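Local coordinates for Tol-Pal system protein TolB (Acinetobacter baumannii, PDB 7MX5), which probably works in the periplasm as part of the Tol-Pal system, which supports outer membrane invagination during cell division and outer membrane integrity, at residues Thr34-Phe42 / Tyr122-Phe132; Ala80-Gln88 / Leu99-Ile110. One frame throughout, in Å; residues are numbered along the deposited sequence.

Contact 1: Thr34-Phe42 / Tyr122-Phe132; sequences TDLNRSGRF and YQALTGIPGDF
In the buried helix-helix layer of the amino-terminal domain of TolB, the end of helix 29-37 and the turn after it pack against the end of helix 110-126, and Phe-132, in the loop that follows the second helix, turns a ring face to Asp-35. CB of Asp-35 sits above the centre of the Phe-132 ring, a CH-pi contact 3.9 Å from the centroid and close to the ring normal. The aspartate carboxylate lies almost parallel to the ring, its plane 12° away, and is held from several directions: OD1 forms a salt bridge with Arg-38 NH2 at 2.8 Å, while OD2 is hydrogen-bonded to His-115 and Ser-118 of helix 110-126. The Arg-38 guanidinium stands nearly perpendicular to the Phe-132 ring, at 87°, and presents a face to the ring's CD1 edge; NH1 is also hydrogen-bonded to Thr-157. At another point of the same rim, Ser-39 CB meets Phe-132 CZ at 3.5 Å.

Each of these two helices of the alpha/beta domain has an ST turn at its end. Ser-39 OG, placed between its own N and carbonyl carbon (chi1 69°), donates to Leu-36 O and accepts from Arg-41 N, an arrangement that ties the turn back onto the helix. Thr-126 OG1 likewise donates a hydrogen bond to Tyr-122 O and accepts one from Ile-128 N at 3.0 Å, just where Gly-127 leaves the helix with positive phi.

Beyond the serine, Thr-126 CG2 fills the angle between two side chains. It rests over the centre of the Arg-41 guanidinium, 3.5 Å from CZ, and touches the edge of the Phe-42 ring at CE2, also at 3.5 Å. Leu-125 covers a face of that ring with CD1, 4.1 Å from the centroid, and its CB meets Phe-42 CZ at 3.6 Å.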
loop_
_atom_site.group_PDB
_atom_site.type_symbol
_atom_site.label_atom_id
_atom_site.label_comp_id
_atom_site.label_asym_id
_atom_site.label_seq_id
_atom_site.Cartn_x
_atom_site.Cartn_y
_atom_site.Cartn_z
ATOM N N THR A 34 -12.894 7.030 12.019
ATOM C CA THR A 34 -12.730 7.064 10.569
ATOM C C THR A 34 -11.901 5.883 10.080
ATOM O O THR A 34 -12.199 5.302 9.030
ATOM C CB THR A 34 -12.084 8.383 10.144
ATOM O OG1 THR A 34 -12.804 9.478 10.725
ATOM C CG2 THR A 34 -12.095 8.518 8.629
ATOM N N ASP A 35 -10.857 5.515 10.826
ATOM C CA ASP A 35 -10.039 4.369 10.442
ATOM C C ASP A 35 -10.854 3.083 10.465
ATOM O O ASP A 35 -10.816 2.291 9.516
ATOM C CB ASP A 35 -8.829 4.252 11.370
ATOM C CG ASP A 35 -7.817 5.359 11.158
ATOM O OD1 ASP A 35 -7.788 5.943 10.054
ATOM O OD2 ASP A 35 -7.044 5.641 12.098
ATOM N N LEU A 36 -11.607 2.862 11.547
ATOM C CA LEU A 36 -12.413 1.650 11.653
ATOM C C LEU A 36 -13.438 1.558 10.530
ATOM O O LEU A 36 -13.766 0.455 10.079
ATOM C CB LEU A 36 -13.108 1.604 13.015
ATOM C CG LEU A 36 -12.192 1.434 14.230
ATOM C CD1 LEU A 36 -12.975 0.932 15.431
ATOM C CD2 LEU A 36 -11.037 0.495 13.910
ATOM N N ASN A 37 -13.945 2.698 10.061
ATOM C CA ASN A 37 -14.890 2.705 8.952
ATOM C C ASN A 37 -14.219 2.501 7.601
ATOM O O ASN A 37 -14.921 2.269 6.611
ATOM C CB ASN A 37 -15.683 4.014 8.942
ATOM C CG ASN A 37 -16.949 3.930 9.771
ATOM O OD1 ASN A 37 -17.869 3.178 9.446
ATOM N ND2 ASN A 37 -17.003 4.701 10.851
ATOM N N ARG A 38 -12.890 2.584 7.531
ATOM C CA ARG A 38 -12.156 2.290 6.307
ATOM C C ARG A 38 -11.324 1.017 6.428
ATOM O O ARG A 38 -10.405 0.796 5.631
ATOM C CB ARG A 38 -11.281 3.482 5.904
ATOM C CG ARG A 38 -10.030 3.697 6.743
ATOM C CD ARG A 38 -9.119 4.728 6.085
ATOM N NE ARG A 38 -8.112 5.254 7.000
ATOM C CZ ARG A 38 -6.846 4.863 7.024
ATOM N NH1 ARG A 38 -6.392 3.934 6.198
ATOM N NH2 ARG A 38 -6.011 5.419 7.897
ATOM N N SER A 39 -11.644 0.164 7.402
ATOM C CA SER A 39 -10.934 -1.091 7.610
ATOM C C SER A 39 -11.315 -2.172 6.609
ATOM O O SER A 39 -10.607 -3.181 6.515
ATOM C CB SER A 39 -11.192 -1.606 9.029
ATOM O OG SER A 39 -12.537 -2.033 9.175
ATOM N N GLY A 40 -12.408 -1.996 5.870
ATOM C CA GLY A 40 -12.890 -3.028 4.976
ATOM C C GLY A 40 -13.530 -4.215 5.656
ATOM O O GLY A 40 -13.988 -5.131 4.962
ATOM N N ARG A 41 -13.579 -4.231 6.988
ATOM C CA ARG A 41 -14.152 -5.339 7.736
ATOM C C ARG A 41 -15.121 -4.907 8.825
ATOM O O ARG A 41 -15.778 -5.775 9.411
ATOM C CB ARG A 41 -13.040 -6.183 8.380
ATOM C CG ARG A 41 -12.528 -7.316 7.512
ATOM C CD ARG A 41 -11.916 -8.412 8.366
ATOM N NE ARG A 41 -12.687 -8.646 9.581
ATOM C CZ ARG A 41 -12.772 -9.814 10.203
ATOM N NH1 ARG A 41 -12.141 -10.885 9.751
ATOM N NH2 ARG A 41 -13.508 -9.910 11.306
ATOM N N PHE A 42 -15.227 -3.614 9.123
ATOM C CA PHE A 42 -16.088 -3.144 10.197
ATOM C C PHE A 42 -16.661 -1.783 9.835
ATOM O O PHE A 42 -16.202 -1.115 8.904
ATOM C CB PHE A 42 -15.333 -3.042 11.529
ATOM C CG PHE A 42 -14.684 -4.321 11.965
ATOM C CD1 PHE A 42 -15.413 -5.289 12.635
ATOM C CD2 PHE A 42 -13.342 -4.551 11.715
ATOM C CE1 PHE A 42 -14.817 -6.465 13.042
ATOM C CE2 PHE A 42 -12.741 -5.725 12.119
ATOM C CZ PHE A 42 -13.479 -6.683 12.783
ATOM N N TYR A 122 -8.059 -3.314 15.267
ATOM C CA TYR A 122 -8.188 -4.229 14.138
ATOM C C TYR A 122 -7.551 -5.579 14.443
ATOM O O TYR A 122 -8.135 -6.630 14.158
ATOM C CB TYR A 122 -7.555 -3.599 12.897
ATOM C CG TYR A 122 -7.714 -4.395 11.621
ATOM C CD1 TYR A 122 -8.811 -4.204 10.793
ATOM C CD2 TYR A 122 -6.754 -5.320 11.233
ATOM C CE1 TYR A 122 -8.956 -4.921 9.622
ATOM C CE2 TYR A 122 -6.890 -6.043 10.063
ATOM C CZ TYR A 122 -7.993 -5.840 9.261
ATOM O OH TYR A 122 -8.133 -6.557 8.095
ATOM N N GLN A 123 -6.352 -5.568 15.031
ATOM C CA GLN A 123 -5.665 -6.818 15.337
ATOM C C GLN A 123 -6.398 -7.604 16.419
ATOM O O GLN A 123 -6.423 -8.840 16.386
ATOM C CB GLN A 123 -4.227 -6.531 15.764
ATOM C CG GLN A 123 -3.352 -7.764 15.888
ATOM C CD GLN A 123 -1.891 -7.417 16.076
ATOM O OE1 GLN A 123 -1.488 -6.932 17.132
ATOM N NE2 GLN A 123 -1.087 -7.664 15.049
ATOM N N ALA A 124 -7.000 -6.907 17.383
ATOM C CA ALA A 124 -7.714 -7.590 18.456
ATOM C C ALA A 124 -9.008 -8.235 17.977
ATOM O O ALA A 124 -9.507 -9.153 18.635
ATOM C CB ALA A 124 -8.010 -6.613 19.595
ATOM N N LEU A 125 -9.556 -7.784 16.850
ATOM C CA LEU A 125 -10.819 -8.304 16.343
ATOM C C LEU A 125 -10.651 -9.320 15.226
ATOM O O LEU A 125 -11.519 -10.182 15.053
ATOM C CB LEU A 125 -11.701 -7.156 15.843
ATOM C CG LEU A 125 -12.173 -6.164 16.906
ATOM C CD1 LEU A 125 -12.922 -5.013 16.266
ATOM C CD2 LEU A 125 -13.043 -6.863 17.935
ATOM N N THR A 126 -9.561 -9.241 14.459
ATOM C CA THR A 126 -9.333 -10.143 13.342
ATOM C C THR A 126 -8.092 -11.009 13.484
ATOM O O THR A 126 -7.976 -12.007 12.762
ATOM C CB THR A 126 -9.218 -9.356 12.026
ATOM O OG1 THR A 126 -7.885 -8.848 11.886
ATOM C CG2 THR A 126 -10.200 -8.196 12.006
ATOM N N GLY A 127 -7.171 -10.670 14.382
ATOM C CA GLY A 127 -5.909 -11.375 14.459
ATOM C C GLY A 127 -4.925 -11.023 13.369
ATOM O O GLY A 127 -3.919 -11.725 13.212
ATOM N N ILE A 128 -5.183 -9.962 12.611
ATOM C CA ILE A 128 -4.335 -9.539 11.505
ATOM C C ILE A 128 -3.779 -8.165 11.851
ATOM O O ILE A 128 -4.530 -7.308 12.319
ATOM C CB ILE A 128 -5.098 -9.487 10.169
ATOM C CG1 ILE A 128 -5.651 -10.871 9.819
ATOM C CG2 ILE A 128 -4.206 -8.979 9.052
ATOM C CD1 ILE A 128 -6.671 -10.856 8.700
ATOM N N PRO A 129 -2.483 -7.918 11.661
ATOM C CA PRO A 129 -1.932 -6.589 11.965
ATOM C C PRO A 129 -2.634 -5.498 11.169
ATOM O O PRO A 129 -2.836 -5.619 9.959
ATOM C CB PRO A 129 -0.455 -6.709 11.571
ATOM C CG PRO A 129 -0.163 -8.161 11.503
ATOM C CD PRO A 129 -1.446 -8.906 11.318
ATOM N N GLY A 130 -3.012 -4.427 11.866
ATOM C CA GLY A 130 -3.630 -3.300 11.204
ATOM C C GLY A 130 -2.655 -2.554 10.315
ATOM O O GLY A 130 -1.439 -2.584 10.508
ATOM N N ASP A 131 -3.207 -1.869 9.312
ATOM C CA ASP A 131 -2.394 -1.139 8.347
ATOM C C ASP A 131 -2.799 0.327 8.243
ATOM O O ASP A 131 -2.470 0.983 7.249
ATOM C CB ASP A 131 -2.458 -1.804 6.970
ATOM C CG ASP A 131 -1.313 -2.769 6.738
ATOM O OD1 ASP A 131 -0.334 -2.734 7.513
ATOM O OD2 ASP A 131 -1.389 -3.564 5.779
ATOM N N PHE A 132 -3.511 0.856 9.241
ATOM C CA PHE A 132 -3.807 2.284 9.248
ATOM C C PHE A 132 -2.540 3.099 9.466
ATOM O O PHE A 132 -2.378 4.177 8.881
ATOM C CB PHE A 132 -4.852 2.597 10.315
ATOM C CG PHE A 132 -6.096 1.770 10.191
ATOM C CD1 PHE A 132 -6.923 1.907 9.089
ATOM C CD2 PHE A 132 -6.431 0.844 11.164
ATOM C CE1 PHE A 132 -8.062 1.144 8.965
ATOM C CE2 PHE A 132 -7.573 0.078 11.046
ATOM C CZ PHE A 132 -8.390 0.228 9.945
#

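Contact 2: Ala80-Gln88 / Leu99-Ile110; sequences ADGFEVHYQ and LNELLNVPASRI
Phe-83 and Val-105 form a hydrogen-bonded antiparallel pair near the open end of the two strands, with Val-105 N reaching Phe-83 O at 2.9 Å. From CB the Phe-83 side chain turns between its own N and carbonyl carbon (chi1 69°), which carries the ring across to its strand partner. CD1 comes near Val-105 CB, CE1 lies 3.5 Å from Val-105 CG1, and CD2 and CE2 face the second methyl, CG2. Val-105 CB itself stands over the ring face, a CH-pi contact offset toward the rim, while Ala-107 O lies at the ring edge by CE1 and CD1. At the far end CZ reaches Ile-110 CD1, 3.5 Å away. Val-85 continues this face, with CG1 3.7 Å from Leu-103 CB; Tyr-87 follows, its CZ 3.6 Å from Glu-101 CB. Helix 110-126 covers this side, touching Tyr-87 through Val-117 and Ala-120 and Leu-103 through Met-116.

The opposite face of the two strands, with Glu-84, His-86, Gln-88 and Asn-100, is more polar. Asn-100 OD1 accepts two bonds from opposite faces of its amide plane, one from His-86 NE2 at 3.1 Å and one from Gln-88 NE2 at 2.8 Å. Each donor stands about 40° out of that plane, and the two grips together should limit rotation of the asparagine amide. Gln-88 NE2 also bonds to Asn-56. Farther along, both methyls of Leu-102 lie against the carboxylate end of Glu-84, CD2 3.6 Å from its CD.

Paired backbone bonds also join Val-85 to Leu-103 and Tyr-87 to Glu-101, and the strand segments run at 162° to each other. This is the regular antiparallel register of a beta hairpin, here made by strands 83-91 and 96-105 at the margin of the mixed sheet of the amino-terminal domain.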
loop_
_atom_site.group_PDB
_atom_site.type_symbol
_atom_site.label_atom_id
_atom_site.label_comp_id
_atom_site.label_asym_id
_atom_site.label_seq_id
_atom_site.Cartn_x
_atom_site.Cartn_y
_atom_site.Cartn_z
ATOM N N ALA A 80 3.699 16.446 29.864
ATOM C CA ALA A 80 4.676 17.494 29.585
ATOM C C ALA A 80 5.064 17.504 28.112
ATOM O O ALA A 80 5.069 18.557 27.464
ATOM C CB ALA A 80 5.910 17.310 30.469
ATOM N N ASP A 81 5.392 16.333 27.564
ATOM C CA ASP A 81 5.680 16.236 26.137
ATOM C C ASP A 81 4.429 16.512 25.314
ATOM O O ASP A 81 4.363 17.494 24.566
ATOM C CB ASP A 81 6.250 14.854 25.806
ATOM C CG ASP A 81 6.989 14.231 26.974
ATOM O OD1 ASP A 81 6.576 14.451 28.131
ATOM O OD2 ASP A 81 7.984 13.516 26.732
ATOM N N GLY A 82 3.422 15.653 25.446
ATOM C CA GLY A 82 2.178 15.832 24.726
ATOM C C GLY A 82 0.965 15.392 25.515
ATOM O O GLY A 82 0.481 16.128 26.380
ATOM N N PHE A 83 0.463 14.193 25.233
ATOM C CA PHE A 83 -0.714 13.692 25.925
ATOM C C PHE A 83 -0.674 12.172 25.963
ATOM O O PHE A 83 0.017 11.525 25.173
ATOM C CB PHE A 83 -2.009 14.178 25.261
ATOM C CG PHE A 83 -2.261 13.585 23.904
ATOM C CD1 PHE A 83 -1.677 14.133 22.774
ATOM C CD2 PHE A 83 -3.092 12.484 23.755
ATOM C CE1 PHE A 83 -1.913 13.594 21.524
ATOM C CE2 PHE A 83 -3.329 11.939 22.508
ATOM C CZ PHE A 83 -2.738 12.495 21.391
ATOM N N GLU A 84 -1.432 11.616 26.902
ATOM C CA GLU A 84 -1.600 10.180 27.051
ATOM C C GLU A 84 -3.006 9.793 26.616
ATOM O O GLU A 84 -3.958 10.550 26.824
ATOM C CB GLU A 84 -1.373 9.746 28.501
ATOM C CG GLU A 84 -0.057 9.042 28.751
ATOM C CD GLU A 84 0.227 8.854 30.228
ATOM O OE1 GLU A 84 -0.740 8.765 31.014
ATOM O OE2 GLU A 84 1.417 8.796 30.603
ATOM N N VAL A 85 -3.134 8.616 26.011
ATOM C CA VAL A 85 -4.433 8.058 25.661
ATOM C C VAL A 85 -4.548 6.686 26.312
ATOM O O VAL A 85 -3.737 5.791 26.045
ATOM C CB VAL A 85 -4.646 7.980 24.139
ATOM C CG1 VAL A 85 -3.448 7.350 23.439
ATOM C CG2 VAL A 85 -5.923 7.211 23.823
ATOM N N HIS A 86 -5.535 6.538 27.189
ATOM C CA HIS A 86 -5.875 5.260 27.803
ATOM C C HIS A 86 -7.158 4.776 27.142
ATOM O O HIS A 86 -8.225 5.360 27.355
ATOM C CB HIS A 86 -6.044 5.402 29.314
ATOM C CG HIS A 86 -6.283 4.104 30.020
ATOM N ND1 HIS A 86 -6.787 4.033 31.301
ATOM C CD2 HIS A 86 -6.090 2.823 29.622
ATOM C CE1 HIS A 86 -6.892 2.768 31.662
ATOM N NE2 HIS A 86 -6.475 2.013 30.662
ATOM N N TYR A 87 -7.055 3.724 26.335
ATOM C CA TYR A 87 -8.184 3.240 25.557
ATOM C C TYR A 87 -8.421 1.762 25.831
ATOM O O TYR A 87 -7.507 1.027 26.217
ATOM C CB TYR A 87 -7.971 3.468 24.052
ATOM C CG TYR A 87 -6.812 2.700 23.458
ATOM C CD1 TYR A 87 -5.519 3.204 23.512
ATOM C CD2 TYR A 87 -7.013 1.477 22.828
ATOM C CE1 TYR A 87 -4.458 2.508 22.965
ATOM C CE2 TYR A 87 -5.957 0.775 22.279
ATOM C CZ TYR A 87 -4.682 1.295 22.349
ATOM O OH TYR A 87 -3.627 0.601 21.804
ATOM N N GLN A 88 -9.667 1.337 25.627
ATOM C CA GLN A 88 -10.066 -0.046 25.842
ATOM C C GLN A 88 -10.929 -0.514 24.680
ATOM O O GLN A 88 -11.555 0.284 23.979
ATOM C CB GLN A 88 -10.833 -0.223 27.159
ATOM C CG GLN A 88 -10.054 0.162 28.402
ATOM C CD GLN A 88 -10.900 0.094 29.659
ATOM O OE1 GLN A 88 -12.043 0.552 29.677
ATOM N NE2 GLN A 88 -10.341 -0.479 30.718
ATOM N N LEU A 99 -8.872 -5.184 24.686
ATOM C CA LEU A 99 -7.712 -4.315 24.812
ATOM C C LEU A 99 -7.874 -3.429 26.035
ATOM O O LEU A 99 -8.983 -2.996 26.357
ATOM C CB LEU A 99 -7.516 -3.437 23.568
ATOM C CG LEU A 99 -7.268 -4.123 22.225
ATOM C CD1 LEU A 99 -7.431 -3.126 21.090
ATOM C CD2 LEU A 99 -5.887 -4.760 22.192
ATOM N N ASN A 100 -6.759 -3.171 26.716
ATOM C CA ASN A 100 -6.701 -2.199 27.811
ATOM C C ASN A 100 -5.275 -1.643 27.802
ATOM O O ASN A 100 -4.390 -2.160 28.485
ATOM C CB ASN A 100 -7.059 -2.820 29.153
ATOM C CG ASN A 100 -6.914 -1.842 30.305
ATOM O OD1 ASN A 100 -7.636 -0.848 30.387
ATOM N ND2 ASN A 100 -5.974 -2.119 31.203
ATOM N N GLU A 101 -5.069 -0.596 27.008
ATOM C CA GLU A 101 -3.733 -0.120 26.691
ATOM C C GLU A 101 -3.616 1.374 26.951
ATOM O O GLU A 101 -4.604 2.113 26.916
ATOM C CB GLU A 101 -3.376 -0.408 25.225
ATOM C CG GLU A 101 -3.494 -1.871 24.830
ATOM C CD GLU A 101 -2.292 -2.690 25.253
ATOM O OE1 GLU A 101 -1.349 -2.113 25.834
ATOM O OE2 GLU A 101 -2.288 -3.914 25.003
ATOM N N LEU A 102 -2.385 1.805 27.214
ATOM C CA LEU A 102 -2.027 3.214 27.279
ATOM C C LEU A 102 -0.960 3.488 26.232
ATOM O O LEU A 102 0.007 2.728 26.112
ATOM C CB LEU A 102 -1.512 3.604 28.667
ATOM C CG LEU A 102 -1.214 5.098 28.832
ATOM C CD1 LEU A 102 -2.320 5.795 29.611
ATOM C CD2 LEU A 102 0.142 5.322 29.485
ATOM N N LEU A 103 -1.139 4.564 25.473
ATOM C CA LEU A 103 -0.185 4.974 24.451
ATOM C C LEU A 103 0.254 6.400 24.742
ATOM O O LEU A 103 -0.584 7.302 24.845
ATOM C CB LEU A 103 -0.793 4.866 23.051
ATOM C CG LEU A 103 0.065 5.392 21.899
ATOM C CD1 LEU A 103 1.118 4.369 21.505
ATOM C CD2 LEU A 103 -0.803 5.757 20.705
ATOM N N ASN A 104 1.560 6.598 24.888
ATOM C CA ASN A 104 2.119 7.923 25.111
ATOM C C ASN A 104 2.358 8.599 23.769
ATOM O O ASN A 104 3.018 8.034 22.890
ATOM C CB ASN A 104 3.419 7.834 25.910
ATOM C CG ASN A 104 3.182 7.848 27.406
ATOM O OD1 ASN A 104 3.066 8.909 28.019
ATOM N ND2 ASN A 104 3.100 6.664 28.003
ATOM N N VAL A 105 1.816 9.798 23.613
ATOM C CA VAL A 105 1.853 10.528 22.351
ATOM C C VAL A 105 2.720 11.766 22.543
ATOM O O VAL A 105 2.448 12.574 23.441
ATOM C CB VAL A 105 0.445 10.912 21.877
ATOM C CG1 VAL A 105 0.487 11.332 20.425
ATOM C CG2 VAL A 105 -0.513 9.751 22.079
ATOM N N PRO A 106 3.757 11.959 21.736
ATOM C CA PRO A 106 4.619 13.131 21.918
ATOM C C PRO A 106 4.130 14.347 21.141
ATOM O O PRO A 106 4.501 14.554 19.980
ATOM C CB PRO A 106 5.978 12.633 21.419
ATOM C CG PRO A 106 5.632 11.611 20.373
ATOM C CD PRO A 106 4.298 11.013 20.745
ATOM N N ALA A 107 3.273 15.137 21.784
ATOM C CA ALA A 107 2.828 16.464 21.319
ATOM C C ALA A 107 2.022 16.297 20.032
ATOM O O ALA A 107 1.100 15.465 20.006
ATOM C CB ALA A 107 4.037 17.387 21.233
ATOM N N SER A 108 2.319 17.045 18.966
ATOM C CA SER A 108 1.488 17.086 17.766
ATOM C C SER A 108 1.705 15.871 16.873
ATOM O O SER A 108 1.888 16.007 15.657
ATOM C CB SER A 108 1.769 18.370 16.983
ATOM O OG SER A 108 2.230 19.396 17.847
ATOM N N ARG A 109 1.691 14.682 17.468
ATOM C CA ARG A 109 1.732 13.444 16.704
ATOM C C ARG A 109 0.408 12.717 16.885
ATOM O O ARG A 109 0.370 11.568 17.333
ATOM C CB ARG A 109 2.912 12.575 17.143
ATOM C CG ARG A 109 4.267 13.232 16.924
ATOM C CD ARG A 109 4.430 13.673 15.478
ATOM N NE ARG A 109 4.800 12.564 14.606
ATOM C CZ ARG A 109 4.167 12.250 13.484
ATOM N NH1 ARG A 109 3.118 12.938 13.065
ATOM N NH2 ARG A 109 4.597 11.216 12.764
ATOM N N ILE A 110 -0.682 13.389 16.527
ATOM C CA ILE A 110 -2.024 12.928 16.868
ATOM C C ILE A 110 -2.573 11.959 15.827
ATOM O O ILE A 110 -3.237 10.980 16.174
ATOM C CB ILE A 110 -2.945 14.154 17.052
ATOM C CG1 ILE A 110 -4.404 13.730 17.214
ATOM C CG2 ILE A 110 -2.777 15.135 15.899
ATOM C CD1 ILE A 110 -4.742 13.267 18.606
#

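In the fold
Helix 110-126 connects the two contacts: it begins as the chain leaves the hairpin of contact 2 and ends in contact 1. Their centres lie about 19 Å apart, yet they meet directly where Ala-124 CB packs 3.7 Å from Leu-99 CG. Both belong to the same layered domain, contact 2 joining the outermost strand of the mixed sheet to its neighbour and contact 1 the helices beside it; Ile-17, on strand 16-19 of that sheet, touches Leu-36, Phe-42 and Leu-125. Contact 1 also faces the propeller portion of the chain, since Asp-131 is hydrogen-bonded to Asn-356, whereas contact 2 lies farther out, its centre about 26 Å from the centre of the chain, that of contact 1 about 15 Å.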